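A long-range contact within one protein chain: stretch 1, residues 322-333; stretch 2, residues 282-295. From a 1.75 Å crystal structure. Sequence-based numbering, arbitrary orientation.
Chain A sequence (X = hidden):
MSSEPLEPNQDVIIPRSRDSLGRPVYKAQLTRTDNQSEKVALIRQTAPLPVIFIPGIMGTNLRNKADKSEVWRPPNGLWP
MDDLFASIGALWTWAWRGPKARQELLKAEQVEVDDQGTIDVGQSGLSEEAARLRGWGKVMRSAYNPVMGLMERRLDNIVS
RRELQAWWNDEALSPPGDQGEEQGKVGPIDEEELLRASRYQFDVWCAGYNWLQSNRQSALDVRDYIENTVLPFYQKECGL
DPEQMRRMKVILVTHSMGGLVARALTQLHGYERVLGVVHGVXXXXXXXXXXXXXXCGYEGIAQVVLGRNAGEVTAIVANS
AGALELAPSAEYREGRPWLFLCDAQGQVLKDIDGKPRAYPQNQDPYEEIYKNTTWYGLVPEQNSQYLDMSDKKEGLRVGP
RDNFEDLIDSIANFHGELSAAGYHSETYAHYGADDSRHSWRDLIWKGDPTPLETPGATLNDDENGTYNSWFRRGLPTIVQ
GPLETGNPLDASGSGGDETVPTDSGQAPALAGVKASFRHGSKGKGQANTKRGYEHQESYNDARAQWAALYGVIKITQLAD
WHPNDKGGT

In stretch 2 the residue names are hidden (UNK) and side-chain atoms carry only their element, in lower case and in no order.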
# COMPACT_ATOMS: atom_id res chain seq x y z
N GLY A 322 4.31 5.07 -3.97
CA GLY A 322 3.19 4.43 -4.64
C GLY A 322 1.90 5.22 -4.51
O GLY A 322 1.14 5.34 -5.48
N ALA A 323 1.64 5.75 -3.32
CA ALA A 323 0.41 6.50 -3.08
C ALA A 323 0.46 7.86 -3.77
O ALA A 323 -0.50 8.27 -4.43
CB ALA A 323 0.15 6.66 -1.59
N LEU A 324 1.60 8.55 -3.62
CA LEU A 324 1.77 9.88 -4.18
C LEU A 324 1.75 9.86 -5.69
O LEU A 324 1.42 10.87 -6.32
CB LEU A 324 3.09 10.51 -3.72
CG LEU A 324 3.06 11.13 -2.33
CD1 LEU A 324 4.46 11.55 -1.91
CD2 LEU A 324 2.08 12.31 -2.28
N GLU A 325 2.12 8.73 -6.28
CA GLU A 325 2.15 8.62 -7.73
C GLU A 325 0.76 8.70 -8.36
O GLU A 325 0.63 8.85 -9.57
CB GLU A 325 2.89 7.35 -8.18
CG GLU A 325 4.41 7.52 -8.16
CD GLU A 325 5.16 6.20 -8.19
OE1 GLU A 325 4.51 5.15 -8.39
OE2 GLU A 325 6.39 6.23 -8.01
N LEU A 326 -0.28 8.62 -7.53
CA LEU A 326 -1.64 8.83 -8.01
C LEU A 326 -1.93 10.32 -8.25
O LEU A 326 -2.94 10.67 -8.85
CB LEU A 326 -2.64 8.28 -6.99
CG LEU A 326 -4.14 8.53 -7.24
CD1 LEU A 326 -4.57 7.83 -8.53
CD2 LEU A 326 -4.99 8.07 -6.06
N ALA A 327 -1.05 11.19 -7.78
CA ALA A 327 -1.28 12.63 -7.92
C ALA A 327 -1.34 13.01 -9.40
O ALA A 327 -0.65 12.40 -10.22
CB ALA A 327 -0.20 13.40 -7.21
N PRO A 328 -2.18 14.00 -9.77
CA PRO A 328 -2.23 14.41 -11.18
C PRO A 328 -0.85 14.77 -11.74
O PRO A 328 -0.06 15.44 -11.08
CB PRO A 328 -3.16 15.64 -11.16
CG PRO A 328 -4.12 15.35 -10.04
CD PRO A 328 -3.23 14.66 -8.96
N SER A 329 -0.57 14.33 -12.96
CA SER A 329 0.69 14.64 -13.63
C SER A 329 0.62 16.02 -14.27
O SER A 329 -0.40 16.71 -14.16
CB SER A 329 0.95 13.61 -14.72
OG SER A 329 -0.04 13.72 -15.74
N ALA A 330 1.69 16.44 -14.94
CA ALA A 330 1.64 17.71 -15.68
C ALA A 330 0.69 17.64 -16.87
O ALA A 330 0.18 18.67 -17.33
CB ALA A 330 3.05 18.11 -16.15
N GLU A 331 0.47 16.43 -17.38
CA GLU A 331 -0.36 16.22 -18.58
C GLU A 331 -1.83 15.97 -18.26
O GLU A 331 -2.68 15.92 -19.15
CB GLU A 331 0.19 15.03 -19.38
CG GLU A 331 1.55 15.28 -20.03
CD GLU A 331 2.71 15.16 -19.06
OE1 GLU A 331 2.63 14.34 -18.11
OE2 GLU A 331 3.71 15.88 -19.25
N TYR A 332 -2.12 15.78 -16.98
CA TYR A 332 -3.48 15.53 -16.51
C TYR A 332 -4.40 16.65 -17.00
O TYR A 332 -4.05 17.81 -16.90
CB TYR A 332 -3.42 15.56 -14.99
CG TYR A 332 -4.70 15.38 -14.22
CD1 TYR A 332 -5.16 14.11 -13.90
CD2 TYR A 332 -5.41 16.48 -13.74
CE1 TYR A 332 -6.30 13.95 -13.14
CE2 TYR A 332 -6.55 16.32 -12.99
CZ TYR A 332 -6.99 15.05 -12.69
OH TYR A 332 -8.13 14.87 -11.94
N ARG A 333 -5.56 16.29 -17.55
CA ARG A 333 -6.54 17.30 -17.98
C ARG A 333 -5.92 18.19 -19.06
O ARG A 333 -6.23 19.38 -19.16
CB ARG A 333 -7.00 18.11 -16.76
CG ARG A 333 -8.33 18.84 -16.92
CD ARG A 333 -8.89 19.21 -15.56
NE ARG A 333 -10.08 20.05 -15.65
CZ ARG A 333 -10.88 20.32 -14.62
NH1 ARG A 333 -10.66 19.77 -13.42
NH2 ARG A 333 -11.93 21.12 -14.81
N UNK A 282 -7.96 2.78 -15.14
CA UNK A 282 -6.63 3.28 -14.86
C UNK A 282 -6.67 4.79 -14.69
O UNK A 282 -7.21 5.49 -15.53
n UNK A 282 -2.18 3.97 -16.77
o UNK A 282 -3.37 2.24 -17.62
c UNK A 282 -4.23 3.37 -15.66
c UNK A 282 -5.66 2.96 -16.00
c UNK A 282 -3.22 3.15 -16.77
N UNK A 283 -6.10 5.29 -13.60
CA UNK A 283 -5.88 6.74 -13.48
C UNK A 283 -4.56 7.07 -14.21
O UNK A 283 -3.52 7.30 -13.58
c UNK A 283 -5.74 6.94 -11.97
c UNK A 283 -5.66 4.56 -12.39
c UNK A 283 -5.10 5.66 -11.49
N UNK A 284 -4.64 7.10 -15.54
CA UNK A 284 -3.47 7.10 -16.41
C UNK A 284 -2.62 8.32 -16.16
O UNK A 284 -1.38 8.26 -16.25
c UNK A 284 -3.92 7.05 -17.89
N UNK A 285 -3.27 9.43 -15.83
CA UNK A 285 -2.56 10.67 -15.55
C UNK A 285 -2.80 11.11 -14.11
O UNK A 285 -2.51 12.25 -13.74
c UNK A 285 -2.54 11.44 -17.95
c UNK A 285 -2.98 11.79 -16.53
o UNK A 285 -4.41 11.95 -16.47
N UNK A 286 -3.34 10.22 -13.28
CA UNK A 286 -3.52 10.55 -11.88
C UNK A 286 -4.95 10.91 -11.51
O UNK A 286 -5.87 10.64 -12.28
N UNK A 287 -5.13 11.49 -10.33
CA UNK A 287 -6.47 11.78 -9.81
C UNK A 287 -6.46 12.91 -8.79
O UNK A 287 -5.76 12.82 -7.77
c UNK A 287 -7.07 10.54 -9.14
o UNK A 287 -8.33 10.84 -8.57
N UNK A 288 -7.26 13.94 -9.03
CA UNK A 288 -7.40 15.04 -8.08
C UNK A 288 -7.95 14.57 -6.71
O UNK A 288 -7.88 15.31 -5.72
o UNK A 288 -9.52 15.58 -9.12
c UNK A 288 -8.30 16.14 -8.67
N UNK A 289 -8.51 13.37 -6.64
CA UNK A 289 -9.00 12.91 -5.34
C UNK A 289 -7.91 12.88 -4.28
O UNK A 289 -8.20 13.05 -3.11
c UNK A 289 -10.87 11.54 -6.38
o UNK A 289 -8.75 10.51 -5.73
c UNK A 289 -9.71 11.53 -5.39
N UNK A 290 -6.65 12.68 -4.68
CA UNK A 290 -5.57 12.61 -3.69
C UNK A 290 -5.47 13.91 -2.90
O UNK A 290 -5.15 13.91 -1.71
c UNK A 290 -3.66 13.36 -5.18
c UNK A 290 -4.19 12.24 -4.31
c UNK A 290 -1.78 11.63 -3.74
c UNK A 290 -3.18 11.91 -3.21
N UNK A 291 -5.77 15.02 -3.56
CA UNK A 291 -5.77 16.30 -2.86
C UNK A 291 -6.90 16.35 -1.84
O UNK A 291 -6.70 16.75 -0.70
c UNK A 291 -4.49 20.82 -2.81
c UNK A 291 -5.59 21.36 -2.16
c UNK A 291 -4.60 19.55 -3.36
o UNK A 291 -5.51 22.61 -1.59
c UNK A 291 -6.76 20.65 -2.04
c UNK A 291 -6.85 19.40 -2.59
c UNK A 291 -5.77 18.82 -3.25
c UNK A 291 -5.89 17.45 -3.86
N UNK A 292 -8.10 15.93 -2.23
CA UNK A 292 -9.20 15.91 -1.27
C UNK A 292 -8.82 15.09 -0.05
O UNK A 292 -8.97 15.55 1.09
c UNK A 292 -11.53 15.01 -0.87
n UNK A 292 -13.21 15.04 0.55
n UNK A 292 -11.54 13.86 -0.11
c UNK A 292 -12.57 13.90 0.73
c UNK A 292 -10.47 15.29 -1.88
c UNK A 292 -12.58 15.76 -0.44
N UNK A 293 -8.33 13.88 -0.28
CA UNK A 293 -8.06 12.96 0.82
C UNK A 293 -6.97 13.45 1.75
O UNK A 293 -7.10 13.34 2.97
n UNK A 293 -8.70 9.99 -1.47
c UNK A 293 -9.86 9.74 -2.07
n UNK A 293 -10.77 10.57 -1.58
c UNK A 293 -10.18 11.38 -0.64
c UNK A 293 -7.76 11.56 0.28
c UNK A 293 -8.88 11.01 -0.56
N UNK A 294 -5.90 14.03 1.20
CA UNK A 294 -4.81 14.54 2.00
C UNK A 294 -5.21 15.78 2.79
O UNK A 294 -4.65 16.03 3.86
c UNK A 294 -3.57 14.82 1.14
c UNK A 294 -0.33 14.22 1.16
s UNK A 294 -1.38 13.86 -0.25
c UNK A 294 -2.92 13.54 0.61
N UNK A 295 -6.15 16.55 2.28
CA UNK A 295 -6.57 17.76 3.01
C UNK A 295 -7.80 17.55 3.91
O UNK A 295 -8.00 18.31 4.86
n UNK A 295 -5.02 20.93 3.22
n UNK A 295 -4.46 22.66 1.81
c UNK A 295 -4.99 22.23 2.94
c UNK A 295 -5.54 19.44 1.34
n UNK A 295 -5.47 23.11 3.82
c UNK A 295 -4.50 19.89 2.32
c UNK A 295 -6.80 18.93 2.05
O HOH W 1 -5.62 13.49 -18.31

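Position 282 carries three carbons, the third holding one oxygen and one nitrogen, and stays clear of stretch 1: an amide, Gln-282. At 283 three carbons close a ring onto the backbone N, which makes Pro-283; its CG lies 3.7 Å from Leu-326 CD1, so the ring packs on a leucine methyl. Position 284 has one carbon, pointing away from the contact, and is Ala-284.

At 285 the first carbon bears one oxygen and one carbon, the fork of Thr-285. Its OG1 sits 3.4 Å from Tyr-332 CD1 and 2.7 Å from a water that accepts from Arg-333 N. Position 286 has no side chain. An ideal CB would fall 2.4 Å from Ala-327 O and 2.7 Å from Pro-328 CA, and phi/psi of 102/-166 would jam it against the preceding carbonyl as well: Gly-286, which completes a type I turn begun at Pro-283.

Position 287 has a carbon, then an oxygen, and its CB is 3.7 Å from Leu-326 CD1. This is Ser-287, whose OG turns to its own stretch and caps the coming helix by accepting from the backbone N of 289. Another carbon-then-oxygen chain at 288 gives Ser-288, with OG 3.2 Å from Tyr-332 OH. At 289 a carbon bearing one oxygen and one carbon identifies Thr-289, whose OG1 only skirts Leu-326 CD2 at 4.5 Å.

Position 290 has four carbons forked at the first, one arm two carbons long: Ile-290. Its CD1 reaches Ala-323 O at 3.7 Å and Leu-324 CD2 at 4.2 Å, while CG2 meets Ala-327 CB at 4.0 Å. At 291 one carbon leads to a ring of six carbons bearing an oxygen: Tyr-291. Positions 292 and 293 each have one carbon and then a five-membered ring of three carbons and two nitrogens: His-292 and His-293. None of the three touches stretch 1. The unbranched chain at 294, two carbons, sulfur, carbon, is Met-294, its SD 4.3 Å from Leu-324 CD2. Three carbons, a nitrogen and a carbon with two more nitrogens make 295 Arg-295, out of reach.

The contact works by letting backbone meet backbone where a side chain cannot fit. Pro-328 CA comes within 4.1 Å of Gly-286 CA, and hydrogen bonds bracket that approach: Ser-329 N to Thr-285 O at 2.9 Å, and Ser-287 N to Leu-326 O at 2.8 Å. Tyr-332 extends the polar pairing, its OH accepting from Ser-288 N at 3.2 Å. Beside this bare seam, Ile-290 and Met-294 supply apolar packing from the helix, with Ile-290 the more covered of the two.

Stretch 2 (282-295) QPATGSSTIYHHMR
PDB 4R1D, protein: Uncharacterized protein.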